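Local coordinates for protein member of DUF4221 family (Bacteroides vulgatus, PDB 3S9J) that is of unknown function but folds as a six-bladed beta-propeller and carries bound sodium ions, at residues I307-N310 and E314-G317; R102-N107 and I113-F118; Y296-G301 and F327-F332. All coordinates share one frame; numbering follows the deposited sequence. Where two conformers were deposited one is given.

Interaction 1 of 3, residues I307-N310 and E314-G317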
ATOM      1  N   ILE A 307       5.054 -11.498  -9.033  1.00 28.30           N
ATOM      2  CA  ILE A 307       4.217 -12.593  -9.498  1.00 28.36           C
ATOM      3  C   ILE A 307       2.999 -11.998 -10.214  1.00 29.16           C
ATOM      4  O   ILE A 307       2.355 -11.094  -9.687  1.00 28.50           O
ATOM      5  CB  ILE A 307       3.714 -13.441  -8.308  1.00 28.54           C
ATOM      6  CG1 ILE A 307       4.890 -13.961  -7.464  1.00 31.76           C
ATOM      7  CG2 ILE A 307       2.776 -14.532  -8.806  1.00 29.36           C
ATOM      8  CD1 ILE A 307       4.560 -14.287  -5.998  1.00 32.60           C
ATOM      9  N   VAL A 308       2.690 -12.508 -11.399  1.00 31.31           N
ATOM     10  CA  VAL A 308       1.516 -12.094 -12.154  1.00 31.26           C
ATOM     11  C   VAL A 308       0.437 -13.177 -12.040  1.00 32.49           C
ATOM     12  O   VAL A 308       0.698 -14.339 -12.316  1.00 34.49           O
ATOM     13  CB  VAL A 308       1.845 -11.841 -13.643  1.00 34.72           C
ATOM     14  CG1 VAL A 308       0.585 -11.357 -14.382  1.00 33.66           C
ATOM     15  CG2 VAL A 308       2.979 -10.807 -13.780  1.00 32.60           C
ATOM     16  N   LEU A 309      -0.763 -12.802 -11.606  1.00 31.13           N
ATOM     17  CA  LEU A 309      -1.881 -13.729 -11.523  1.00 32.22           C
ATOM     18  C   LEU A 309      -2.987 -13.226 -12.446  1.00 35.05           C
ATOM     19  O   LEU A 309      -3.191 -12.010 -12.576  1.00 33.87           O
ATOM     20  CB  LEU A 309      -2.422 -13.823 -10.097  1.00 32.93           C
ATOM     21  CG  LEU A 309      -1.432 -14.266  -9.012  1.00 31.93           C
ATOM     22  CD1 LEU A 309      -0.776 -13.058  -8.279  1.00 31.03           C
ATOM     23  CD2 LEU A 309      -2.114 -15.225  -8.013  1.00 33.23           C
ATOM     24  N   ASN A 310      -3.705 -14.144 -13.079  1.00 36.49           N
ATOM     25  CA  ASN A 310      -4.819 -13.730 -13.922  1.00 36.53           C
ATOM     26  C   ASN A 310      -6.060 -13.485 -13.063  1.00 34.53           C
ATOM     27  O   ASN A 310      -5.982 -13.572 -11.840  1.00 34.82           O
ATOM     28  CB  ASN A 310      -5.069 -14.730 -15.076  1.00 35.72           C
ATOM     29  CG  ASN A 310      -5.511 -16.096 -14.600  1.00 39.81           C
ATOM     30  OD1 ASN A 310      -5.993 -16.264 -13.477  1.00 40.41           O
ATOM     31  ND2 ASN A 310      -5.373 -17.087 -15.475  1.00 39.59           N
ATOM     32  N   GLU A 314      -4.905 -17.517 -10.931  1.00 40.00           N
ATOM     33  CA  GLU A 314      -3.918 -18.479 -11.359  1.00 39.95           C
ATOM     34  C   GLU A 314      -2.617 -17.737 -11.635  1.00 37.93           C
ATOM     35  O   GLU A 314      -2.616 -16.700 -12.295  1.00 38.08           O
ATOM     36  CB  GLU A 314      -4.402 -19.216 -12.611  1.00 42.50           C
ATOM     37  CG  GLU A 314      -5.711 -19.984 -12.378  1.00 46.81           C
ATOM     38  CD  GLU A 314      -6.385 -20.455 -13.655  1.00 53.99           C
ATOM     39  OE1 GLU A 314      -6.058 -19.943 -14.753  1.00 48.97           O
ATOM     40  OE2 GLU A 314      -7.267 -21.335 -13.539  1.00 56.13           O
ATOM     41  N   ILE A 315      -1.509 -18.252 -11.110  1.00 37.34           N
ATOM     42  CA  ILE A 315      -0.191 -17.681 -11.398  1.00 37.22           C
ATOM     43  C   ILE A 315       0.167 -17.946 -12.867  1.00 38.36           C
ATOM     44  O   ILE A 315       0.181 -19.102 -13.304  1.00 38.91           O
ATOM     45  CB  ILE A 315       0.903 -18.278 -10.494  1.00 39.56           C
ATOM     46  CG1 ILE A 315       0.623 -17.970  -9.022  1.00 38.91           C
ATOM     47  CG2 ILE A 315       2.297 -17.715 -10.883  1.00 37.30           C
ATOM     48  CD1 ILE A 315       1.517 -18.741  -8.077  1.00 36.48           C
ATOM     49  N   ILE A 316       0.420 -16.884 -13.626  1.00 36.16           N
ATOM     50  CA  ILE A 316       0.763 -16.998 -15.045  1.00 38.86           C
ATOM     51  C   ILE A 316       2.217 -16.605 -15.345  1.00 38.66           C
ATOM     52  O   ILE A 316       2.707 -16.814 -16.451  1.00 38.70           O
ATOM     53  CB  ILE A 316      -0.230 -16.249 -15.972  1.00 39.23           C
ATOM     54  CG1 ILE A 316      -0.383 -14.758 -15.596  1.00 37.12           C
ATOM     55  CG2 ILE A 316      -1.563 -16.952 -15.950  1.00 41.46           C
ATOM     56  CD1 ILE A 316      -1.039 -13.914 -16.706  1.00 37.08           C
ATOM     57  N   GLY A 317       2.913 -16.051 -14.352  1.00 36.93           N
ATOM     58  CA  GLY A 317       4.324 -15.766 -14.504  1.00 36.15           C
ATOM     59  C   GLY A 317       4.913 -15.078 -13.299  1.00 33.26           C
ATOM     60  O   GLY A 317       4.192 -14.669 -12.368  1.00 33.00           O
TER

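Interaction 2 of 3, residues R102-N107 and I113-F118. With FMT (formic acid), chain I.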
ATOM      1  N   ARG A 102      -8.752  11.270  13.099  1.00 22.83           N
ATOM      2  CA  ARG A 102      -9.636  12.025  12.209  1.00 23.58           C
ATOM      3  C   ARG A 102      -9.438  11.605  10.763  1.00 24.38           C
ATOM      4  O   ARG A 102      -8.303  11.449  10.303  1.00 22.34           O
ATOM      5  CB  ARG A 102      -9.390  13.536  12.346  1.00 21.60           C
ATOM      6  CG  ARG A 102     -10.289  14.427  11.499  1.00 27.56           C
ATOM      7  CD  ARG A 102      -9.956  15.909  11.654  1.00 29.19           C
ATOM      8  NE  ARG A 102     -10.232  16.364  13.006  1.00 31.28           N
ATOM      9  CZ  ARG A 102      -9.867  17.540  13.537  1.00 31.38           C
ATOM     10  NH1 ARG A 102      -9.215  18.468  12.846  1.00 30.08           N
ATOM     11  NH2 ARG A 102     -10.183  17.797  14.800  1.00 37.38           N
ATOM     12  N   LEU A 103     -10.562  11.415  10.067  1.00 22.99           N
ATOM     13  CA  LEU A 103     -10.605  11.352   8.623  0.50 21.91           C
ATOM     14  C   LEU A 103     -11.192  12.672   8.121  1.00 22.49           C
ATOM     15  O   LEU A 103     -12.096  13.220   8.743  1.00 22.76           O
ATOM     16  CB  LEU A 103     -11.495  10.176   8.210  0.50 23.37           C
ATOM     17  CG  LEU A 103     -11.789   9.909   6.749  0.50 25.85           C
ATOM     18  CD1 LEU A 103     -10.603   9.243   6.102  0.50 22.07           C
ATOM     19  CD2 LEU A 103     -13.000   9.010   6.693  0.50 26.85           C
ATOM     20  N   SER A 104     -10.697  13.197   6.998  1.00 22.82           N
ATOM     21  CA  SER A 104     -11.251  14.448   6.451  1.00 21.64           C
ATOM     22  C   SER A 104     -11.443  14.355   4.936  1.00 22.51           C
ATOM     23  O   SER A 104     -10.668  13.683   4.250  1.00 23.99           O
ATOM     24  CB  SER A 104     -10.365  15.656   6.755  1.00 23.92           C
ATOM     25  OG  SER A 104     -10.124  15.854   8.139  1.00 23.39           O
ATOM     26  N   SER A 105     -12.484  15.004   4.419  1.00 21.19           N
ATOM     27  CA  SER A 105     -12.643  15.167   2.987  1.00 21.96           C
ATOM     28  C   SER A 105     -12.276  16.585   2.621  1.00 23.04           C
ATOM     29  O   SER A 105     -12.550  17.532   3.358  1.00 22.76           O
ATOM     30  CB  SER A 105     -14.050  14.823   2.520  1.00 24.05           C
ATOM     31  OG  SER A 105     -14.985  15.584   3.260  1.00 23.45           O
ATOM     32  N   ILE A 106     -11.570  16.714   1.502  1.00 22.42           N
ATOM     33  CA  ILE A 106     -11.152  18.020   0.990  1.00 23.19           C
ATOM     34  C   ILE A 106     -11.464  18.138  -0.481  1.00 22.68           C
ATOM     35  O   ILE A 106     -11.656  17.132  -1.177  1.00 22.98           O
ATOM     36  CB  ILE A 106      -9.646  18.304   1.240  1.00 22.48           C
ATOM     37  CG1 ILE A 106      -8.736  17.348   0.469  1.00 19.52           C
ATOM     38  CG2 ILE A 106      -9.308  18.211   2.713  1.00 22.63           C
ATOM     39  CD1 ILE A 106      -7.244  17.724   0.559  1.00 21.91           C
ATOM     40  N   ASN A 107     -11.551  19.382  -0.964  1.00 24.04           N
ATOM     41  CA  ASN A 107     -11.651  19.602  -2.420  1.00 25.88           C
ATOM     42  C   ASN A 107     -10.280  19.893  -3.064  1.00 24.27           C
ATOM     43  O   ASN A 107      -9.241  19.820  -2.393  1.00 25.52           O
ATOM     44  CB  ASN A 107     -12.682  20.689  -2.743  1.00 27.20           C
ATOM     45  CG  ASN A 107     -12.290  22.062  -2.243  1.00 28.49           C
ATOM     46  OD1 ASN A 107     -11.123  22.329  -1.996  1.00 24.11           O
ATOM     47  ND2 ASN A 107     -13.285  22.956  -2.093  1.00 28.72           N
ATOM     48  N   ILE A 113     -14.218  19.859   3.401  1.00 25.25           N
ATOM     49  CA  ILE A 113     -15.636  19.567   3.201  1.00 25.29           C
ATOM     50  C   ILE A 113     -16.193  19.083   4.541  1.00 28.19           C
ATOM     51  O   ILE A 113     -17.096  19.723   5.097  1.00 28.22           O
ATOM     52  CB  ILE A 113     -15.834  18.565   2.069  1.00 25.96           C
ATOM     53  CG1 ILE A 113     -15.287  19.151   0.743  1.00 31.01           C
ATOM     54  CG2 ILE A 113     -17.327  18.143   1.928  1.00 28.07           C
ATOM     55  CD1 ILE A 113     -15.200  18.147  -0.444  1.00 26.40           C
ATOM     56  N   ARG A 114     -15.636  17.996   5.078  1.00 27.27           N
ATOM     57  CA  ARG A 114     -16.001  17.534   6.407  0.50 28.31           C
ATOM     58  C   ARG A 114     -14.860  16.882   7.154  1.00 27.30           C
ATOM     59  O   ARG A 114     -14.002  16.269   6.563  1.00 24.84           O
ATOM     60  CB  ARG A 114     -17.137  16.541   6.310  0.50 29.40           C
ATOM     61  CG  ARG A 114     -18.423  17.215   5.979  0.50 31.96           C
ATOM     62  CD  ARG A 114     -19.572  16.317   6.193  0.50 32.90           C
ATOM     63  NE  ARG A 114     -19.556  15.672   7.500  0.50 30.86           N
ATOM     64  CZ  ARG A 114     -20.465  14.771   7.848  0.50 30.20           C
ATOM     65  NH1 ARG A 114     -21.393  14.446   6.962  0.50 22.29           N
ATOM     66  NH2 ARG A 114     -20.429  14.187   9.041  0.50 30.86           N
ATOM     67  N   ASN A 115     -14.875  17.049   8.484  1.00 26.68           N
ATOM     68  CA  ASN A 115     -13.995  16.289   9.385  1.00 26.75           C
ATOM     69  C   ASN A 115     -14.822  15.179  10.031  1.00 28.25           C
ATOM     70  O   ASN A 115     -15.986  15.411  10.374  1.00 29.93           O
ATOM     71  CB  ASN A 115     -13.468  17.178  10.495  1.00 30.39           C
ATOM     72  CG  ASN A 115     -12.445  18.171  10.019  1.00 31.96           C
ATOM     73  OD1 ASN A 115     -11.541  17.846   9.239  1.00 26.90           O
ATOM     74  ND2 ASN A 115     -12.542  19.386  10.545  1.00 30.42           N
ATOM     75  N   TYR A 116     -14.255  13.993  10.171  1.00 25.24           N
ATOM     76  CA  TYR A 116     -14.874  12.882  10.853  1.00 25.76           C
ATOM     77  C   TYR A 116     -13.963  12.378  11.968  1.00 26.30           C
ATOM     78  O   TYR A 116     -12.810  12.074  11.737  1.00 24.46           O
ATOM     79  CB  TYR A 116     -15.098  11.704   9.926  1.00 25.33           C
ATOM     80  CG  TYR A 116     -15.837  12.003   8.645  1.00 27.19           C
ATOM     81  CD1 TYR A 116     -15.144  12.381   7.503  1.00 27.28           C
ATOM     82  CD2 TYR A 116     -17.217  11.844   8.554  1.00 29.65           C
ATOM     83  CE1 TYR A 116     -15.794  12.647   6.313  1.00 28.11           C
ATOM     84  CE2 TYR A 116     -17.883  12.081   7.351  1.00 27.15           C
ATOM     85  CZ  TYR A 116     -17.169  12.487   6.230  1.00 28.23           C
ATOM     86  OH  TYR A 116     -17.798  12.720   5.041  1.00 28.61           O
ATOM     87  N   ASN A 117     -14.520  12.196  13.156  1.00 28.42           N
ATOM     88  CA  ASN A 117     -13.838  11.451  14.209  1.00 27.33           C
ATOM     89  C   ASN A 117     -13.901   9.974  13.897  1.00 28.85           C
ATOM     90  O   ASN A 117     -14.965   9.444  13.573  1.00 30.59           O
ATOM     91  CB  ASN A 117     -14.490  11.756  15.561  1.00 28.61           C
ATOM     92  CG  ASN A 117     -13.856  11.000  16.715  1.00 34.44           C
ATOM     93  OD1 ASN A 117     -12.683  11.209  17.022  1.00 32.77           O
ATOM     94  ND2 ASN A 117     -14.629  10.106  17.359  1.00 33.79           N
ATOM     95  N   PHE A 118     -12.764   9.284  13.963  1.00 25.32           N
ATOM     96  CA  PHE A 118     -12.740   7.844  13.661  0.50 26.68           C
ATOM     97  C   PHE A 118     -12.072   7.142  14.838  1.00 30.43           C
ATOM     98  O   PHE A 118     -10.860   7.233  15.055  1.00 29.86           O
ATOM     99  CB  PHE A 118     -12.021   7.525  12.328  0.50 26.92           C
ATOM    100  CG  PHE A 118     -12.296   6.125  11.743  0.50 20.20           C
ATOM    101  CD1 PHE A 118     -12.166   4.962  12.501  0.50 24.87           C
ATOM    102  CD2 PHE A 118     -12.559   5.974  10.385  0.50 20.40           C
ATOM    103  CE1 PHE A 118     -12.353   3.706  11.933  0.50 25.52           C
ATOM    104  CE2 PHE A 118     -12.752   4.725   9.807  0.50 22.41           C
ATOM    105  CZ  PHE A 118     -12.651   3.578  10.586  0.50 28.86           C
TER
HETATM  106  C   FMT I 407     -16.583  21.452  -2.240  1.00 64.59           C
HETATM  107  O1  FMT I 407     -16.651  20.497  -3.027  1.00 64.43           O
HETATM  108  O2  FMT I 407     -15.948  22.473  -2.506  1.00 63.59           O
HETATM  109  O   HOH W   1      -8.897  18.541  10.037  1.00 25.12           O
HETATM  110  O   HOH W   2     -17.366  14.306   2.926  1.00 25.51           O

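Interaction 3 of 3, residues Y296-G301 and F327-F332. With GOL (glycerol), chain S; FMT (formic acid), chain K.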
ATOM      1  N   TYR A 296      15.352  -0.161  10.206  1.00 30.93           N
ATOM      2  CA  TYR A 296      13.966   0.282  10.149  0.50 31.38           C
ATOM      3  C   TYR A 296      13.436   0.418   8.714  1.00 31.66           C
ATOM      4  O   TYR A 296      12.248   0.645   8.511  1.00 34.24           O
ATOM      5  CB  TYR A 296      13.802   1.573  10.968  0.50 30.72           C
ATOM      6  CG  TYR A 296      13.919   1.327  12.465  0.50 18.85           C
ATOM      7  CD1 TYR A 296      13.000   0.544  13.128  0.50 21.53           C
ATOM      8  CD2 TYR A 296      14.934   1.884  13.200  0.50 27.53           C
ATOM      9  CE1 TYR A 296      13.099   0.306  14.478  0.50 23.79           C
ATOM     10  CE2 TYR A 296      15.042   1.651  14.538  0.50 18.48           C
ATOM     11  CZ  TYR A 296      14.122   0.871  15.178  0.50 23.06           C
ATOM     12  OH  TYR A 296      14.218   0.649  16.541  0.50 28.78           O
ATOM     13  N   GLU A 297      14.281   0.231   7.717  1.00 29.68           N
ATOM     14  CA  GLU A 297      13.801   0.339   6.335  1.00 30.69           C
ATOM     15  C   GLU A 297      14.339  -0.796   5.478  1.00 27.79           C
ATOM     16  O   GLU A 297      15.401  -1.363   5.782  1.00 27.90           O
ATOM     17  CB  GLU A 297      14.205   1.694   5.739  1.00 34.29           C
ATOM     18  CG  GLU A 297      13.536   2.931   6.425  1.00 40.55           C
ATOM     19  CD  GLU A 297      11.982   3.026   6.276  1.00 38.67           C
ATOM     20  OE1 GLU A 297      11.417   2.548   5.258  1.00 38.96           O
ATOM     21  OE2 GLU A 297      11.338   3.640   7.165  1.00 45.41           O
ATOM     22  N   THR A 298      13.616  -1.126   4.419  1.00 24.28           N
ATOM     23  CA  THR A 298      14.056  -2.155   3.484  1.00 25.32           C
ATOM     24  C   THR A 298      15.388  -1.737   2.862  1.00 25.09           C
ATOM     25  O   THR A 298      15.570  -0.577   2.376  1.00 23.12           O
ATOM     26  CB  THR A 298      13.002  -2.419   2.394  1.00 25.57           C
ATOM     27  OG1 THR A 298      11.760  -2.773   3.023  1.00 25.84           O
ATOM     28  CG2 THR A 298      13.490  -3.525   1.411  1.00 25.04           C
ATOM     29  N   PRO A 299      16.375  -2.641   2.906  1.00 23.63           N
ATOM     30  CA  PRO A 299      17.663  -2.291   2.352  1.00 24.74           C
ATOM     31  C   PRO A 299      17.605  -1.991   0.867  1.00 23.25           C
ATOM     32  O   PRO A 299      16.840  -2.620   0.135  1.00 23.20           O
ATOM     33  CB  PRO A 299      18.498  -3.585   2.563  1.00 25.49           C
ATOM     34  CG  PRO A 299      17.871  -4.234   3.697  1.00 28.88           C
ATOM     35  CD  PRO A 299      16.412  -3.956   3.583  1.00 26.21           C
ATOM     36  N   LYS A 300      18.454  -1.066   0.434  1.00 24.02           N
ATOM     37  CA  LYS A 300      18.455  -0.642  -0.970  1.00 26.81           C
ATOM     38  C   LYS A 300      18.869  -1.807  -1.858  1.00 26.22           C
ATOM     39  O   LYS A 300      18.536  -1.846  -3.030  1.00 23.49           O
ATOM     40  CB  LYS A 300      19.412   0.528  -1.179  1.00 27.60           C
ATOM     41  CG  LYS A 300      19.205   1.711  -0.247  1.00 31.86           C
ATOM     42  CD  LYS A 300      17.800   2.178  -0.167  1.00 36.21           C
ATOM     43  CE  LYS A 300      17.745   3.447   0.689  1.00 42.82           C
ATOM     44  NZ  LYS A 300      16.400   3.948   0.718  1.00 38.29           N
ATOM     45  N   GLY A 301      19.612  -2.776  -1.303  1.00 25.11           N
ATOM     46  CA  GLY A 301      20.053  -3.920  -2.086  1.00 26.23           C
ATOM     47  C   GLY A 301      19.147  -5.139  -2.088  1.00 26.68           C
ATOM     48  O   GLY A 301      19.490  -6.146  -2.709  1.00 26.49           O
ATOM     49  N   PHE A 327      12.803   1.368  -6.481  1.00 22.77           N
ATOM     50  CA  PHE A 327      12.200   1.726  -5.219  1.00 21.14           C
ATOM     51  C   PHE A 327      10.752   1.226  -5.327  1.00 22.97           C
ATOM     52  O   PHE A 327       9.834   1.974  -5.721  1.00 20.66           O
ATOM     53  CB  PHE A 327      12.286   3.239  -4.959  1.00 24.31           C
ATOM     54  CG  PHE A 327      11.951   3.604  -3.552  1.00 23.11           C
ATOM     55  CD1 PHE A 327      12.946   3.620  -2.571  1.00 25.59           C
ATOM     56  CD2 PHE A 327      10.646   3.826  -3.163  1.00 21.70           C
ATOM     57  CE1 PHE A 327      12.628   3.916  -1.231  1.00 27.13           C
ATOM     58  CE2 PHE A 327      10.350   4.117  -1.839  1.00 21.58           C
ATOM     59  CZ  PHE A 327      11.334   4.148  -0.885  1.00 24.79           C
ATOM     60  N   TYR A 328      10.562  -0.074  -5.063  1.00 21.86           N
ATOM     61  CA  TYR A 328       9.279  -0.705  -5.376  1.00 22.29           C
ATOM     62  C   TYR A 328       8.158  -0.294  -4.435  1.00 19.82           C
ATOM     63  O   TYR A 328       6.995  -0.562  -4.749  1.00 23.13           O
ATOM     64  CB  TYR A 328       9.400  -2.235  -5.469  1.00 23.08           C
ATOM     65  CG  TYR A 328       9.902  -2.922  -4.223  1.00 24.15           C
ATOM     66  CD1 TYR A 328       9.039  -3.145  -3.144  1.00 24.29           C
ATOM     67  CD2 TYR A 328      11.206  -3.345  -4.111  1.00 26.02           C
ATOM     68  CE1 TYR A 328       9.480  -3.761  -1.975  1.00 26.42           C
ATOM     69  CE2 TYR A 328      11.657  -4.006  -2.950  1.00 26.53           C
ATOM     70  CZ  TYR A 328      10.804  -4.206  -1.893  1.00 28.03           C
ATOM     71  OH  TYR A 328      11.212  -4.806  -0.734  1.00 31.93           O
ATOM     72  N   LYS A 329       8.479   0.356  -3.330  1.00 19.84           N
ATOM     73  CA  LYS A 329       7.473   0.945  -2.472  1.00 19.49           C
ATOM     74  C   LYS A 329       6.840   2.225  -3.054  1.00 21.55           C
ATOM     75  O   LYS A 329       5.956   2.819  -2.423  1.00 21.37           O
ATOM     76  CB  LYS A 329       8.008   1.163  -1.056  1.00 20.84           C
ATOM     77  CG  LYS A 329       8.366  -0.178  -0.411  1.00 21.09           C
ATOM     78  CD  LYS A 329       8.663  -0.064   1.059  1.00 25.18           C
ATOM     79  CE  LYS A 329       9.045  -1.404   1.639  1.00 24.76           C
ATOM     80  NZ  LYS A 329       9.367  -1.355   3.115  1.00 24.45           N
HETATM   81  N   MSE A 330       7.275   2.596  -4.263  1.00 21.87           N
HETATM   82  CA  MSE A 330       6.568   3.554  -5.117  1.00 21.18           C
HETATM   83  C   MSE A 330       6.260   2.900  -6.463  1.00 23.66           C
HETATM   84  O   MSE A 330       7.043   2.995  -7.430  1.00 23.89           O
HETATM   85  CB  MSE A 330       7.372   4.829  -5.304  1.00 20.23           C
HETATM   86  CG  MSE A 330       7.283   5.789  -4.122  1.00 21.33           C
HETATM   87 SE   MSE A 330       7.890   7.581  -4.555  0.75 16.59          SE
HETATM   88  CE  MSE A 330       9.785   7.194  -4.853  1.00 21.37           C
ATOM     89  N   SER A 331       5.163   2.154  -6.488  1.00 21.04           N
ATOM     90  CA  SER A 331       4.712   1.446  -7.680  1.00 19.59           C
ATOM     91  C   SER A 331       3.241   1.804  -7.921  1.00 22.29           C
ATOM     92  O   SER A 331       2.516   2.093  -6.968  1.00 24.24           O
ATOM     93  CB  SER A 331       4.869  -0.078  -7.517  1.00 25.19           C
ATOM     94  OG  SER A 331       6.239  -0.431  -7.475  1.00 23.75           O
ATOM     95  N   PHE A 332       2.832   1.802  -9.183  1.00 21.94           N
ATOM     96  CA  PHE A 332       1.427   1.995  -9.539  1.00 22.31           C
ATOM     97  C   PHE A 332       1.112   1.375 -10.877  1.00 22.83           C
ATOM     98  O   PHE A 332       1.995   1.157 -11.718  1.00 25.26           O
ATOM     99  CB  PHE A 332       1.052   3.476  -9.560  1.00 22.94           C
ATOM    100  CG  PHE A 332       1.613   4.265 -10.732  1.00 22.55           C
ATOM    101  CD1 PHE A 332       2.855   4.904 -10.626  1.00 23.24           C
ATOM    102  CD2 PHE A 332       0.893   4.428 -11.912  1.00 23.56           C
ATOM    103  CE1 PHE A 332       3.378   5.642 -11.668  1.00 25.09           C
ATOM    104  CE2 PHE A 332       1.422   5.176 -12.986  1.00 26.83           C
ATOM    105  CZ  PHE A 332       2.664   5.793 -12.857  1.00 26.87           C
TER
HETATM  106  C1  GOL S 417      11.826  -0.383  -1.473  1.00 27.14           C
HETATM  107  O1  GOL S 417      11.161   0.699  -2.069  1.00 22.90           O
HETATM  108  C2  GOL S 417      13.231  -0.455  -2.090  1.00 27.83           C
HETATM  109  O2  GOL S 417      13.054  -0.958  -3.381  1.00 28.65           O
HETATM  110  C3  GOL S 417      14.085  -1.439  -1.318  1.00 32.90           C
HETATM  111  O3  GOL S 417      15.332  -1.603  -1.970  1.00 31.98           O
HETATM  112  C   FMT K 409      15.894   5.926  -1.976  1.00 31.05           C
HETATM  113  O1  FMT K 409      16.411   4.789  -1.776  1.00 32.11           O
HETATM  114  O2  FMT K 409      15.405   6.633  -1.082  1.00 32.97           O
HETATM  115  O   HOH W   3      11.414   0.514   3.608  1.00 28.33           O

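Interaction 1 of 3, residues I307-N310 and E314-G317
The amide of Asn310 and the carboxylate of Glu314 are the flat groups here. Asn310 ND2 donates to Glu314 OE1 over 3.0 Å; the bond lies in the amide's own plane but meets OE1 on its anti side, 29° out of the carboxylate's, and the two planes are turned 43° apart. The other end of the same amide is used as well: Glu314 N donates to Asn310 OD1 at 3.0 Å, arriving from above the carbonyl plane. Asn310 CG sits between its backbone N and carbonyl carbon (chi1 65°), which brings the amide back to the backbone and side chain of Glu314. With Asn310 N bonded to Glu314 O at 2.9 Å, three bonds join this pair where the hairpin turns, and OD1 also takes a weak bond from Asp312 N within the turn.

Further along, a classic beta bulge places Ile316 and Gly317 both opposite Val308. Val308 O accepts a nearly straight bond from Ile316 N at 2.9 Å and a weak one from Gly317 N, while Val308 N donates to Gly317 O at 2.8 Å. Ile316 CG1 lies against Val308 CG1 at 3.7 Å; on the face of Leu309 and Ile315, Ile315 CG1 lies against Leu309 CD2, and Ile315 CG2 also meets Ile307 CG2.

These are the last two strands of one propeller blade. Strand 304-309 bonds on through Ile307 and Leu309 to Arg281 and Tyr279 of strand 278-284, while Val308 rests on Leu10 and Ile316 on Val8 of strand 8-19.

Interaction 2 of 3, residues R102-N107 and I113-F118
Ser104 OG donates to Asn115 OD1 over 2.7 Å, in the plane of the amide carbonyl, across a non-hydrogen-bonded pair of the antiparallel hairpin that ends this propeller blade. On the same face Arg102 crosses Asn115 at a slant: its CD lies 3.5 Å from Asn115 OD1, the bend at chi3 (-65°) sets the guanidinium with Asn115 ND2 over one of its faces, and water 1 ties Arg102 NH1 to Asn115 OD1. The oxygen is thus gripped by a hydroxyl and a water.

The Tyr116 ring, on the face of Leu103 and Tyr116, has the backbone Leu103 O near its plane at one edge, 3.4 Å from CD1. Backbone bonds carry the pairing: Tyr116 N meets Leu103 O at 2.7 Å, and Ser105 N meets Arg114 O. At the far end Ile113 and Arg114 both face Ser105 in a classic beta bulge, with Ile113 N bonded to Ser105 O at 2.9 Å.

Farther out, Tyr116 OH is held by the carbonyl of Leu172, as is Arg114 NH1, in the conformer given here, by that of Arg173, just beyond strand 165-171 of the next blade in sequence. Water 2 bridges Ser105 OG and Tyr116 OH, 2.7 Å from each.

Interaction 3 of 3, residues Y296-G301 and F327-F332
Lys329 NZ donates to Thr298 OG1 at 2.8 Å, and gives a second bond of 2.8 Å to water 3. That water also accepts from Thr298 N and donates to Glu297 OE1 at 2.6 Å, so the ammonium reaches the acid through it. Beyond CG the lysine is fully extended (chi4 180°), which carries NZ across to the loop. The methyl branch of Thr298 meets the tyrosine: CG2 comes to 3.4 Å from Tyr328 OH, a hydroxyl whose polar partner is Glu284.

A glycerol, probably from the crystallisation liquor, lies between the segments and touches both. Its O1 stands 3.2 Å above the centre of the Phe327 ring and accepts from Lys329 N; its C1 lies over a face of Tyr328, its O2 takes a bond from Tyr328 N, and O3 donates to Pro299 O at 2.8 Å. Lys300 NZ approaches the edge of Phe327 and donates to O1 of a formic acid molecule at 2.6 Å, of similar origin.

A type I beta turn from Phe327 to Met330 shapes the second segment. Strand 327-334 edges its blade beside strand 337-341, bonding through Phe327 and Phe332 to Ser341 and Tyr339, while the loop carrying Thr298 and Pro299 leans on Asn262 of helix 255-263.

Overall arrangement
The three contacts belong to three places on one propeller. Interactions 1 and 2 are both hairpins made by the last two strands of a four-stranded blade, each with a classic bulge, but they lie on opposite sides of the chain's centre, their own centres 38 Å apart. Interaction 3 is a loop meeting a turn, its centre about 12 Å from that of the chain. Loop 296-301 leads into strand 304-309 of interaction 1, yet the nearest atoms of interactions 1 and 3 remain about 11 Å apart. Interactions 2 and 3, also on opposite sides, have centres about 30 Å apart and nearest atoms about 19 Å. At interaction 2 the Ile106 side chain is about 10 Å from a bound sodium ion.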